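Local coordinates for protein Tetur07g02040 (Tetranychus urticae, PDB 6BDJ) that binds ferric iron and, as an intradiol ring-cleavage dioxygenase, probably opens catechol-type aromatic rings by adding both atoms of molecular oxygen, at residues G143-I148 against E191-F196; P38-G43 against T197-K202. One frame throughout, in Å; residues are numbered along the deposited sequence.

Interaction 1: G143-I148 against E191-F196; sequences GRTPHI and EEDGEF. With FE (Fe (III) ion), chain C.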
loop_
_atom_site.group_PDB
_atom_site.type_symbol
_atom_site.label_atom_id
_atom_site.label_comp_id
_atom_site.label_asym_id
_atom_site.label_seq_id
_atom_site.Cartn_x
_atom_site.Cartn_y
_atom_site.Cartn_z
ATOM N N GLY A 143 7.261 4.932 14.918
ATOM C CA GLY A 143 7.921 3.622 14.843
ATOM C C GLY A 143 7.738 2.942 13.488
ATOM O O GLY A 143 7.974 1.743 13.359
ATOM N N ARG A 144 7.289 3.712 12.494
ATOM C CA ARG A 144 7.146 3.240 11.126
ATOM C C ARG A 144 7.422 4.364 10.141
ATOM O O ARG A 144 7.089 5.527 10.358
ATOM C CB ARG A 144 5.732 2.709 10.854
ATOM C CG ARG A 144 5.393 1.382 11.518
ATOM C CD ARG A 144 6.313 0.228 11.099
ATOM N NE ARG A 144 6.716 0.247 9.689
ATOM C CZ ARG A 144 6.103 -0.404 8.695
ATOM N NH1 ARG A 144 6.592 -0.317 7.468
ATOM N NH2 ARG A 144 5.016 -1.144 8.925
ATOM N N THR A 145 8.013 3.980 9.023
ATOM C CA THR A 145 8.262 4.885 7.926
ATOM C C THR A 145 6.984 4.920 7.055
ATOM O O THR A 145 6.173 3.973 7.097
ATOM C CB THR A 145 9.511 4.421 7.153
ATOM O OG1 THR A 145 9.779 5.298 6.046
ATOM C CG2 THR A 145 9.400 2.945 6.697
ATOM N N PRO A 146 6.788 5.999 6.270
ATOM C CA PRO A 146 5.525 6.084 5.510
ATOM C C PRO A 146 5.437 4.981 4.469
ATOM O O PRO A 146 6.425 4.649 3.832
ATOM C CB PRO A 146 5.600 7.459 4.827
ATOM C CG PRO A 146 6.577 8.240 5.622
ATOM C CD PRO A 146 7.561 7.245 6.169
ATOM N N HIS A 147 4.258 4.419 4.307
ATOM C CA HIS A 147 4.046 3.353 3.354
ATOM C C HIS A 147 2.597 3.144 3.051
ATOM O O HIS A 147 1.725 3.611 3.793
ATOM C CB HIS A 147 4.547 2.053 3.942
ATOM C CG HIS A 147 3.886 1.702 5.227
ATOM N ND1 HIS A 147 4.279 2.241 6.431
ATOM C CD2 HIS A 147 2.838 0.893 5.500
ATOM C CE1 HIS A 147 3.536 1.739 7.402
ATOM N NE2 HIS A 147 2.612 0.964 6.859
ATOM N N ILE A 148 2.358 2.393 1.976
ATOM C CA ILE A 148 1.037 1.913 1.616
ATOM C C ILE A 148 1.116 0.404 1.554
ATOM O O ILE A 148 2.014 -0.155 0.890
ATOM C CB ILE A 148 0.614 2.436 0.238
ATOM C CG1 ILE A 148 0.466 3.968 0.269
ATOM C CG2 ILE A 148 -0.720 1.802 -0.206
ATOM C CD1 ILE A 148 0.272 4.636 -1.091
ATOM N N GLU A 191 15.640 3.290 6.894
ATOM C CA GLU A 191 16.728 2.448 7.392
ATOM C C GLU A 191 16.608 2.095 8.880
ATOM O O GLU A 191 17.294 1.180 9.367
ATOM C CB GLU A 191 18.090 3.146 7.194
ATOM C CG GLU A 191 18.553 3.374 5.755
ATOM C CD GLU A 191 17.879 4.558 5.062
ATOM O OE1 GLU A 191 18.127 4.746 3.852
ATOM O OE2 GLU A 191 17.074 5.274 5.703
ATOM N N GLU A 192 15.776 2.832 9.603
ATOM C CA GLU A 192 15.467 2.520 11.001
ATOM C C GLU A 192 14.321 1.525 11.109
ATOM O O GLU A 192 14.148 0.900 12.175
ATOM C CB GLU A 192 15.055 3.773 11.753
ATOM C CG GLU A 192 16.043 4.920 11.752
ATOM C CD GLU A 192 15.487 6.159 12.448
ATOM O OE1 GLU A 192 14.441 6.072 13.191
ATOM O OE2 GLU A 192 16.079 7.251 12.218
ATOM N N ASP A 193 13.535 1.406 10.023
ATOM C CA ASP A 193 12.348 0.579 9.989
ATOM C C ASP A 193 12.663 -0.908 9.874
ATOM O O ASP A 193 13.348 -1.343 8.926
ATOM C CB ASP A 193 11.463 1.000 8.822
ATOM C CG ASP A 193 10.087 0.356 8.876
ATOM O OD1 ASP A 193 9.255 0.776 9.711
ATOM O OD2 ASP A 193 9.850 -0.560 8.071
ATOM N N GLY A 194 12.131 -1.688 10.827
ATOM C CA GLY A 194 12.353 -3.130 10.872
ATOM C C GLY A 194 11.909 -3.789 9.574
ATOM O O GLY A 194 12.686 -4.524 8.942
ATOM N N GLU A 195 10.683 -3.466 9.156
ATOM C CA GLU A 195 10.083 -4.058 7.975
ATOM C C GLU A 195 10.862 -3.719 6.694
ATOM O O GLU A 195 11.136 -4.610 5.901
ATOM C CB GLU A 195 8.598 -3.663 7.831
ATOM C CG GLU A 195 7.654 -3.988 9.065
ATOM C CD GLU A 195 6.811 -5.358 8.943
ATOM O OE1 GLU A 195 5.619 -5.376 9.403
ATOM O OE2 GLU A 195 7.316 -6.395 8.379
ATOM N N PHE A 196 11.217 -2.449 6.494
ATOM C CA PHE A 196 11.927 -2.013 5.289
ATOM C C PHE A 196 13.266 -2.764 5.200
ATOM O O PHE A 196 13.635 -3.294 4.147
ATOM C CB PHE A 196 12.201 -0.500 5.365
ATOM C CG PHE A 196 12.915 0.072 4.156
ATOM C CD1 PHE A 196 14.298 0.057 4.073
ATOM C CD2 PHE A 196 12.194 0.616 3.087
ATOM C CE1 PHE A 196 14.946 0.562 2.944
ATOM C CE2 PHE A 196 12.826 1.142 1.977
ATOM C CZ PHE A 196 14.215 1.107 1.899
HETATM FE FE FE C . 0.729 0.170 8.240
HETATM O O HOH W 1 -0.003 -1.404 9.537
#
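Beside the ferric iron site of this intradiol dioxygenase, Arg144 forms a salt bridge with Asp193, the N-cap residue of helix 194-198. Its place three residues before the first iron histidine is consistent with its being the active-site arginine of the family. The Arg144 chain bends at chi2 (-60°) and chi3, bringing NE to 2.6 Å from Asp193 OD1, which offers its syn lone pair from 24° out of the guanidinium plane. NH1 makes a weak bond to Asp193 OD2 and a further one to Gln163 on strand 157-166. Asp193 OD2 uses its anti lone pair for the capping bond, 2.8 Å from Phe196 N. The guanidinium lies between a methylene and a ring: Glu195 CG, 3.9 Å from Arg144 CZ, sits over one face, and His147 CE1 over the opposite face, toward its rim. An alanine in place of Asp193 would probably leave Phe196 N without its cap and the guanidinium held at NH1 by Gln163 but freer to turn away from the imidazole. Thr145 CG2 packs across Asp193, 3.5 Å from CG, while Thr145 OG1 bonds to Asn190. His147 binds the iron with Tyr96, His149 and a water. Its rotation is fixed by a nearly straight bond from ND1 to Thr145 O (2.7 Å, 168°), in the ring plane, and on the far side of the ring NE2 reaches the metal at 2.5 Å.

Interaction 2: P38-G43 against T197-K202; sequences PEVGEG and TYFNGK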
loop_
_atom_site.group_PDB
_atom_site.type_symbol
_atom_site.label_atom_id
_atom_site.label_comp_id
_atom_site.label_asym_id
_atom_site.label_seq_id
_atom_site.Cartn_x
_atom_site.Cartn_y
_atom_site.Cartn_z
ATOM N N PRO A 38 9.593 -8.503 -3.564
ATOM C CA PRO A 38 9.619 -8.974 -2.201
ATOM C C PRO A 38 8.233 -8.866 -1.559
ATOM O O PRO A 38 7.423 -8.032 -1.956
ATOM C CB PRO A 38 10.556 -7.981 -1.533
ATOM C CG PRO A 38 10.258 -6.697 -2.249
ATOM C CD PRO A 38 10.116 -7.125 -3.685
ATOM N N GLU A 39 7.999 -9.733 -0.584
ATOM C CA GLU A 39 6.852 -9.674 0.272
ATOM C C GLU A 39 7.216 -9.006 1.585
ATOM O O GLU A 39 8.381 -9.029 2.029
ATOM C CB GLU A 39 6.366 -11.076 0.591
ATOM C CG GLU A 39 5.744 -11.825 -0.572
ATOM C CD GLU A 39 4.765 -12.882 -0.088
ATOM O OE1 GLU A 39 3.560 -12.557 0.150
ATOM O OE2 GLU A 39 5.220 -14.028 0.061
ATOM N N VAL A 40 6.210 -8.443 2.246
ATOM C CA VAL A 40 6.418 -7.727 3.515
ATOM C C VAL A 40 5.184 -8.027 4.346
ATOM O O VAL A 40 4.074 -8.144 3.795
ATOM C CB VAL A 40 6.496 -6.195 3.295
ATOM C CG1 VAL A 40 6.853 -5.498 4.598
ATOM C CG2 VAL A 40 7.541 -5.832 2.249
ATOM N N GLY A 41 5.359 -8.086 5.663
ATOM C CA GLY A 41 4.266 -8.436 6.575
ATOM C C GLY A 41 3.036 -7.525 6.386
ATOM O O GLY A 41 3.152 -6.347 6.075
ATOM N N GLU A 42 1.866 -8.109 6.562
ATOM C CA GLU A 42 0.590 -7.419 6.376
ATOM C C GLU A 42 0.369 -6.294 7.372
ATOM O O GLU A 42 -0.338 -5.312 7.081
ATOM C CB GLU A 42 -0.523 -8.435 6.565
ATOM C CG GLU A 42 -1.903 -7.944 6.224
ATOM C CD GLU A 42 -2.864 -9.106 6.180
ATOM O OE1 GLU A 42 -3.391 -9.504 7.262
ATOM O OE2 GLU A 42 -3.066 -9.630 5.055
ATOM N N GLY A 43 0.941 -6.472 8.559
ATOM C CA GLY A 43 0.567 -5.685 9.718
ATOM C C GLY A 43 -0.852 -6.005 10.160
ATOM O O GLY A 43 -1.493 -6.889 9.593
ATOM N N THR A 197 13.974 -2.801 6.325
ATOM C CA THR A 197 15.270 -3.447 6.410
ATOM C C THR A 197 15.168 -4.953 6.201
ATOM O O THR A 197 15.823 -5.518 5.303
ATOM C CB THR A 197 15.906 -3.143 7.786
ATOM O OG1 THR A 197 16.191 -1.746 7.872
ATOM C CG2 THR A 197 17.202 -3.932 7.996
ATOM N N TYR A 198 14.349 -5.606 7.023
ATOM C CA TYR A 198 14.282 -7.066 6.975
ATOM C C TYR A 198 13.734 -7.598 5.662
ATOM O O TYR A 198 14.233 -8.597 5.169
ATOM C CB TYR A 198 13.539 -7.666 8.173
ATOM C CG TYR A 198 14.124 -7.301 9.537
ATOM C CD1 TYR A 198 15.485 -7.467 9.844
ATOM C CD2 TYR A 198 13.286 -6.836 10.550
ATOM C CE1 TYR A 198 15.984 -7.145 11.106
ATOM C CE2 TYR A 198 13.772 -6.505 11.812
ATOM C CZ TYR A 198 15.108 -6.659 12.088
ATOM O OH TYR A 198 15.532 -6.338 13.341
ATOM N N PHE A 199 12.753 -6.925 5.070
ATOM C CA PHE A 199 12.017 -7.457 3.894
ATOM C C PHE A 199 12.307 -6.719 2.575
ATOM O O PHE A 199 11.438 -6.646 1.711
ATOM C CB PHE A 199 10.488 -7.417 4.181
ATOM C CG PHE A 199 10.068 -8.258 5.359
ATOM C CD1 PHE A 199 10.115 -7.751 6.666
ATOM C CD2 PHE A 199 9.666 -9.568 5.184
ATOM C CE1 PHE A 199 9.784 -8.537 7.750
ATOM C CE2 PHE A 199 9.320 -10.364 6.278
ATOM C CZ PHE A 199 9.377 -9.845 7.559
ATOM N N ASN A 200 13.507 -6.164 2.420
ATOM C CA ASN A 200 13.951 -5.581 1.122
ATOM C C ASN A 200 13.087 -4.460 0.603
ATOM O O ASN A 200 12.711 -4.482 -0.572
ATOM C CB ASN A 200 13.988 -6.669 0.018
ATOM C CG ASN A 200 14.850 -7.821 0.378
ATOM O OD1 ASN A 200 16.069 -7.718 0.337
ATOM N ND2 ASN A 200 14.235 -8.937 0.720
ATOM N N GLY A 201 12.741 -3.501 1.458
ATOM C CA GLY A 201 11.978 -2.331 1.033
ATOM C C GLY A 201 12.557 -1.562 -0.155
ATOM O O GLY A 201 11.819 -0.947 -0.939
ATOM N N LYS A 202 13.878 -1.609 -0.285
ATOM C CA LYS A 202 14.602 -1.007 -1.413
ATOM C C LYS A 202 14.081 -1.389 -2.802
ATOM O O LYS A 202 14.126 -0.584 -3.732
ATOM C CB LYS A 202 16.089 -1.362 -1.327
#
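From Pro38 to Gly41 the backbone is extended, and it passes the C-terminal end of helix 194-198 in the opposite sense to the step from Phe199 to Asn200. Val40 CA comes within 5.6 Å of Phe199 CA, and Pro38 CA within 6.4 Å of Asn200 CA. Phe199 is where the chain leaves helical geometry, and Asn200 follows in a left-handed conformation (phi 59°, psi 47°), which turns the chain toward the 3-10 segment beginning at Gly201. The contact therefore joins an N-terminal arm to the helix end on the outside of the beta-sandwich fold of the family. The arm is also tied to strand 157-166, through backbone bonds between Val40 and Ile161 and a hydrogen bond between Pro38 O and His160 NE2.

Between the two segments themselves the fit is by packing, without hydrogen bonds. Phe199 contributes the largest share. With CG anti to its own carbonyl carbon (chi1 -61°), the ring extends over the arm and meets Glu39 O and Val40 CA obliquely, and Phe199 CB lies 3.4 Å from Glu39 O. The Glu39 side chain turns elsewhere, its OE1 bonded to Ser232 OG and Ile161 N. Both branches of Val40 meet the same methylene: CG2 is 3.9 Å from Phe199 CB and CG1 4.1 Å from it. This valine side chain also touches Gln163 and lies about 9 Å from the iron, so the packing borders the neighbourhood of the metal site without taking part in it. At the other end of the contact the Pro38 ring fits alongside the turn, with CB 3.6 Å from Phe199 O. Next to it, Pro38 CG rests 3.7 Å from Asn200 O, while Pro38 CB faces the Asn200 CB methylene.

Overall arrangement
Starting from the N terminus, the chain lays down the arm 38-43, then builds strands 64-73, 84-88, 120-124 and 130-136 before reaching the loop 143-148 that leads into strand 148-154. Strands 148-154 and 157-166 and helix 168-175 follow. The chain then returns at 191-196, closing the loop of interaction 1, and goes straight on through 197-202 to close the much longer loop of interaction 2. Interaction 1 is thus nested inside interaction 2. Helix 194-198 serves both, its start facing the iron-site loop and its end the arm. Gln163 of strand 157-166 joins them again, bonding Arg144 on one side and Gly41 O on the other.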